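Local coordinates for protein AT27789p (Drosophila melanogaster, PDB 5UZN) that probably binds RNA, including mRNA, through quasi-RNA recognition motifs, of which this chain is the third, as a Drosophila homologue of hnRNP F/H, at residues Ile13-Leu18 with Arg77-Phe82. Residues are numbered along the deposited sequence; the frame is centred on the assembly and turned at random.
Sequences IHMRGL and RYIELF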
ATOM      1  N   ILE A  13       3.444  -5.247  -1.310  1.00 24.40           N
ATOM      2  CA  ILE A  13       2.119  -5.459  -0.738  1.00 16.52           C
ATOM      3  C   ILE A  13       1.117  -4.782  -1.660  1.00 22.05           C
ATOM      4  O   ILE A  13       1.159  -3.556  -1.832  1.00 18.72           O
ATOM      5  CB  ILE A  13       2.016  -4.889   0.678  1.00 19.06           C
ATOM      6  CG1 ILE A  13       2.968  -5.609   1.634  1.00 18.93           C
ATOM      7  CG2 ILE A  13       0.586  -4.995   1.188  1.00 17.71           C
ATOM      8  CD1 ILE A  13       2.800  -5.098   3.059  1.00 14.08           C
ATOM      9  N   HIS A  14       0.248  -5.582  -2.277  1.00 18.67           N
ATOM     10  CA  HIS A  14      -0.813  -5.075  -3.130  1.00 13.49           C
ATOM     11  C   HIS A  14      -2.015  -4.782  -2.252  1.00 20.56           C
ATOM     12  O   HIS A  14      -2.295  -5.520  -1.308  1.00 17.59           O
ATOM     13  CB  HIS A  14      -1.164  -6.088  -4.232  1.00 18.69           C
ATOM     14  CG  HIS A  14      -2.244  -5.611  -5.150  1.00 20.23           C
ATOM     15  ND1 HIS A  14      -2.104  -4.486  -5.937  1.00 22.83           N
ATOM     16  CD2 HIS A  14      -3.499  -6.078  -5.376  1.00 23.21           C
ATOM     17  CE1 HIS A  14      -3.224  -4.285  -6.616  1.00 29.60           C
ATOM     18  NE2 HIS A  14      -4.085  -5.233  -6.293  1.00 21.15           N
ATOM     19  N   MET A  15      -2.686  -3.663  -2.519  1.00 18.32           N
ATOM     20  CA  MET A  15      -3.730  -3.158  -1.637  1.00 18.61           C
ATOM     21  C   MET A  15      -5.015  -2.995  -2.428  1.00 12.19           C
ATOM     22  O   MET A  15      -4.996  -2.459  -3.529  1.00 17.70           O
ATOM     23  CB  MET A  15      -3.323  -1.814  -0.994  1.00 15.88           C
ATOM     24  CG  MET A  15      -1.914  -1.780  -0.413  1.00 16.85           C
ATOM     25  SD  MET A  15      -1.351  -0.138   0.065  1.00 17.97           S
ATOM     26  CE  MET A  15      -2.349   0.102   1.545  1.00 15.07           C
ATOM     27  N   ARG A  16      -6.129  -3.462  -1.881  1.00 13.31           N
ATOM     28  CA  ARG A  16      -7.426  -3.211  -2.487  1.00 13.55           C
ATOM     29  C   ARG A  16      -8.357  -2.506  -1.509  1.00 22.43           C
ATOM     30  O   ARG A  16      -8.181  -2.584  -0.287  1.00 18.00           O
ATOM     31  CB  ARG A  16      -8.061  -4.512  -2.980  1.00 19.71           C
ATOM     32  CG  ARG A  16      -7.216  -5.206  -4.037  1.00 21.85           C
ATOM     33  CD  ARG A  16      -7.867  -6.478  -4.533  1.00 19.78           C
ATOM     34  NE  ARG A  16      -8.827  -6.216  -5.588  1.00 42.01           N
ATOM     35  CZ  ARG A  16      -8.466  -5.999  -6.848  1.00 34.60           C
ATOM     36  NH1 ARG A  16      -7.167  -6.014  -7.177  1.00 33.65           N
ATOM     37  NH2 ARG A  16      -9.390  -5.791  -7.775  1.00 40.89           N
ATOM     38  N   GLY A  17      -9.346  -1.808  -2.061  1.00 19.19           N
ATOM     39  CA  GLY A  17     -10.333  -1.131  -1.242  1.00 21.51           C
ATOM     40  C   GLY A  17      -9.992   0.282  -0.831  1.00 29.06           C
ATOM     41  O   GLY A  17     -10.633   0.808   0.081  1.00 22.40           O
ATOM     42  N   LEU A  18      -9.005   0.913  -1.460  1.00 16.87           N
ATOM     43  CA  LEU A  18      -8.677   2.283  -1.080  1.00 16.88           C
ATOM     44  C   LEU A  18      -9.821   3.198  -1.488  1.00 21.42           C
ATOM     45  O   LEU A  18     -10.441   2.964  -2.530  1.00 21.19           O
ATOM     46  CB  LEU A  18      -7.398   2.776  -1.773  1.00 17.50           C
ATOM     47  CG  LEU A  18      -6.023   2.471  -1.201  1.00 16.91           C
ATOM     48  CD1 LEU A  18      -5.751   0.990  -1.281  1.00 16.39           C
ATOM     49  CD2 LEU A  18      -4.974   3.287  -1.964  1.00 18.40           C
ATOM     50  N   ARG A  77     -12.462   3.131   5.106  1.00 22.57           N
ATOM     51  CA  ARG A  77     -12.557   1.876   4.364  1.00 25.30           C
ATOM     52  C   ARG A  77     -11.597   0.848   4.948  1.00 20.93           C
ATOM     53  O   ARG A  77     -10.506   1.188   5.398  1.00 20.95           O
ATOM     54  CB  ARG A  77     -12.250   2.063   2.870  1.00 26.97           C
ATOM     55  CG  ARG A  77     -13.333   2.832   2.111  1.00 34.50           C
ATOM     56  CD  ARG A  77     -12.981   2.918   0.649  1.00 48.77           C
ATOM     57  NE  ARG A  77     -14.040   2.450  -0.236  1.00 55.60           N
ATOM     58  CZ  ARG A  77     -14.922   3.251  -0.827  1.00 57.97           C
ATOM     59  NH1 ARG A  77     -15.850   2.740  -1.625  1.00 58.24           N
ATOM     60  NH2 ARG A  77     -14.877   4.566  -0.629  1.00 50.49           N
ATOM     61  N   TYR A  78     -12.026  -0.405   4.988  1.00 19.56           N
ATOM     62  CA  TYR A  78     -11.111  -1.475   5.338  1.00 20.53           C
ATOM     63  C   TYR A  78     -10.293  -1.816   4.102  1.00 18.88           C
ATOM     64  O   TYR A  78     -10.849  -1.937   3.008  1.00 23.25           O
ATOM     65  CB  TYR A  78     -11.875  -2.700   5.825  1.00 25.64           C
ATOM     66  CG  TYR A  78     -12.789  -2.402   6.974  1.00 26.63           C
ATOM     67  CD1 TYR A  78     -12.286  -2.237   8.253  1.00 20.17           C
ATOM     68  CD2 TYR A  78     -14.164  -2.281   6.780  1.00 35.94           C
ATOM     69  CE1 TYR A  78     -13.140  -1.959   9.328  1.00 33.62           C
ATOM     70  CE2 TYR A  78     -15.007  -2.004   7.825  1.00 26.78           C
ATOM     71  CZ  TYR A  78     -14.498  -1.847   9.099  1.00 27.57           C
ATOM     72  OH  TYR A  78     -15.353  -1.580  10.141  1.00 31.94           O
ATOM     73  N   ILE A  79      -8.980  -1.941   4.277  1.00 19.99           N
ATOM     74  CA  ILE A  79      -8.037  -2.215   3.191  1.00 19.16           C
ATOM     75  C   ILE A  79      -7.703  -3.701   3.189  1.00 17.24           C
ATOM     76  O   ILE A  79      -7.427  -4.280   4.246  1.00 17.08           O
ATOM     77  CB  ILE A  79      -6.758  -1.378   3.370  1.00 21.22           C
ATOM     78  CG1 ILE A  79      -7.085   0.124   3.438  1.00 28.15           C
ATOM     79  CG2 ILE A  79      -5.719  -1.732   2.308  1.00 19.71           C
ATOM     80  CD1 ILE A  79      -7.875   0.636   2.244  1.00 27.57           C
ATOM     81  N   GLU A  80      -7.703  -4.326   2.010  1.00 19.77           N
ATOM     82  CA  GLU A  80      -7.220  -5.698   1.878  1.00 18.23           C
ATOM     83  C   GLU A  80      -5.771  -5.700   1.424  1.00 20.25           C
ATOM     84  O   GLU A  80      -5.450  -5.099   0.391  1.00 21.75           O
ATOM     85  CB  GLU A  80      -8.035  -6.477   0.857  1.00 20.22           C
ATOM     86  CG  GLU A  80      -9.435  -6.833   1.233  1.00 32.79           C
ATOM     87  CD  GLU A  80     -10.003  -7.739   0.180  1.00 34.81           C
ATOM     88  OE1 GLU A  80      -9.886  -8.970   0.355  1.00 39.19           O
ATOM     89  OE2 GLU A  80     -10.489  -7.216  -0.855  1.00 34.13           O
ATOM     90  N   LEU A  81      -4.912  -6.406   2.157  1.00 20.51           N
ATOM     91  CA  LEU A  81      -3.493  -6.489   1.850  1.00 16.38           C
ATOM     92  C   LEU A  81      -3.171  -7.865   1.278  1.00 19.36           C
ATOM     93  O   LEU A  81      -3.678  -8.875   1.765  1.00 19.57           O
ATOM     94  CB  LEU A  81      -2.642  -6.243   3.098  1.00 21.92           C
ATOM     95  CG  LEU A  81      -2.881  -4.877   3.744  1.00 25.56           C
ATOM     96  CD1 LEU A  81      -1.925  -4.697   4.913  1.00 29.18           C
ATOM     97  CD2 LEU A  81      -2.703  -3.774   2.704  1.00 18.64           C
ATOM     98  N   PHE A  82      -2.330  -7.888   0.247  1.00 12.24           N
ATOM     99  CA  PHE A  82      -1.869  -9.110  -0.406  1.00 15.53           C
ATOM    100  C   PHE A  82      -0.369  -9.010  -0.586  1.00 24.66           C
ATOM    101  O   PHE A  82       0.113  -8.079  -1.239  1.00 18.69           O
ATOM    102  CB  PHE A  82      -2.535  -9.313  -1.767  1.00 20.37           C
ATOM    103  CG  PHE A  82      -4.022  -9.283  -1.721  1.00 20.07           C
ATOM    104  CD1 PHE A  82      -4.708  -8.083  -1.847  1.00 23.82           C
ATOM    105  CD2 PHE A  82      -4.739 -10.463  -1.547  1.00 24.32           C
ATOM    106  CE1 PHE A  82      -6.086  -8.065  -1.798  1.00 24.41           C
ATOM    107  CE2 PHE A  82      -6.115 -10.441  -1.494  1.00 27.94           C
ATOM    108  CZ  PHE A  82      -6.782  -9.246  -1.630  1.00 18.25           C
TER
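Arg77 meets Gly17 just before the start of strand 80-86 and beyond the end of strand 11-16, neighbours in the quasi-RRM: strand 11-16 runs inside the four-stranded antiparallel sheet, and strand 80-86 lies along its edge. The aliphatic part of Arg77 passes the glycine carbonyl, with CD 3.2 Å from Gly17 O, a job for a long, flexible chain. Gly17 has a positive phi (89°), and a CB there would clash with Tyr78 O, so glycine suits the turn out of the strand. The end of Ile79 reaches toward Gly17 and Leu18: CD1 lies 3.5 Å from Gly17 O and also meets Leu18 CD1. With CG1 beside the backbone N (chi1 -57°), Ile79 CG2 lies anti to it and touches Met15 CE. An alanine in place of Ile79 would probably open a gap beside the Met15 methyl and Leu18 CD1 and weaken packing against Phe30 of helix 24-31. Glu80 and Arg16 form an antiparallel hydrogen-bonded pair, both N-H...O bonds close to straight. Exposed and polar, Glu80 suits the outer face; its OE2 stays 5.1 Å from Arg16 NE, near enough only for a possible long-range attraction. Leu81, in a non-hydrogen-bonded pair with Met15, points to the helix-covered face, where its CD2 sits 3.8 Å from Met15 CG and adjoins Ile13 CG2. Branched Leu81 packs on Met67 of helix 60-68, while Met15's flexible thioether fits among Phe30 and Phe31 of helix 24-31. Phe82 returns to the face of His14 and Arg16, making a hydrogen-bonded pair with His14, whose ND1 is held by Asp54. Its flat ring, 72° from the guanidinium plane, crosses the arginine chain at a slant, with His14 O at its edge, and offers Arg16's methylenes an apolar surface: Phe82 CE1 rests 3.6 Å from Arg16 CD.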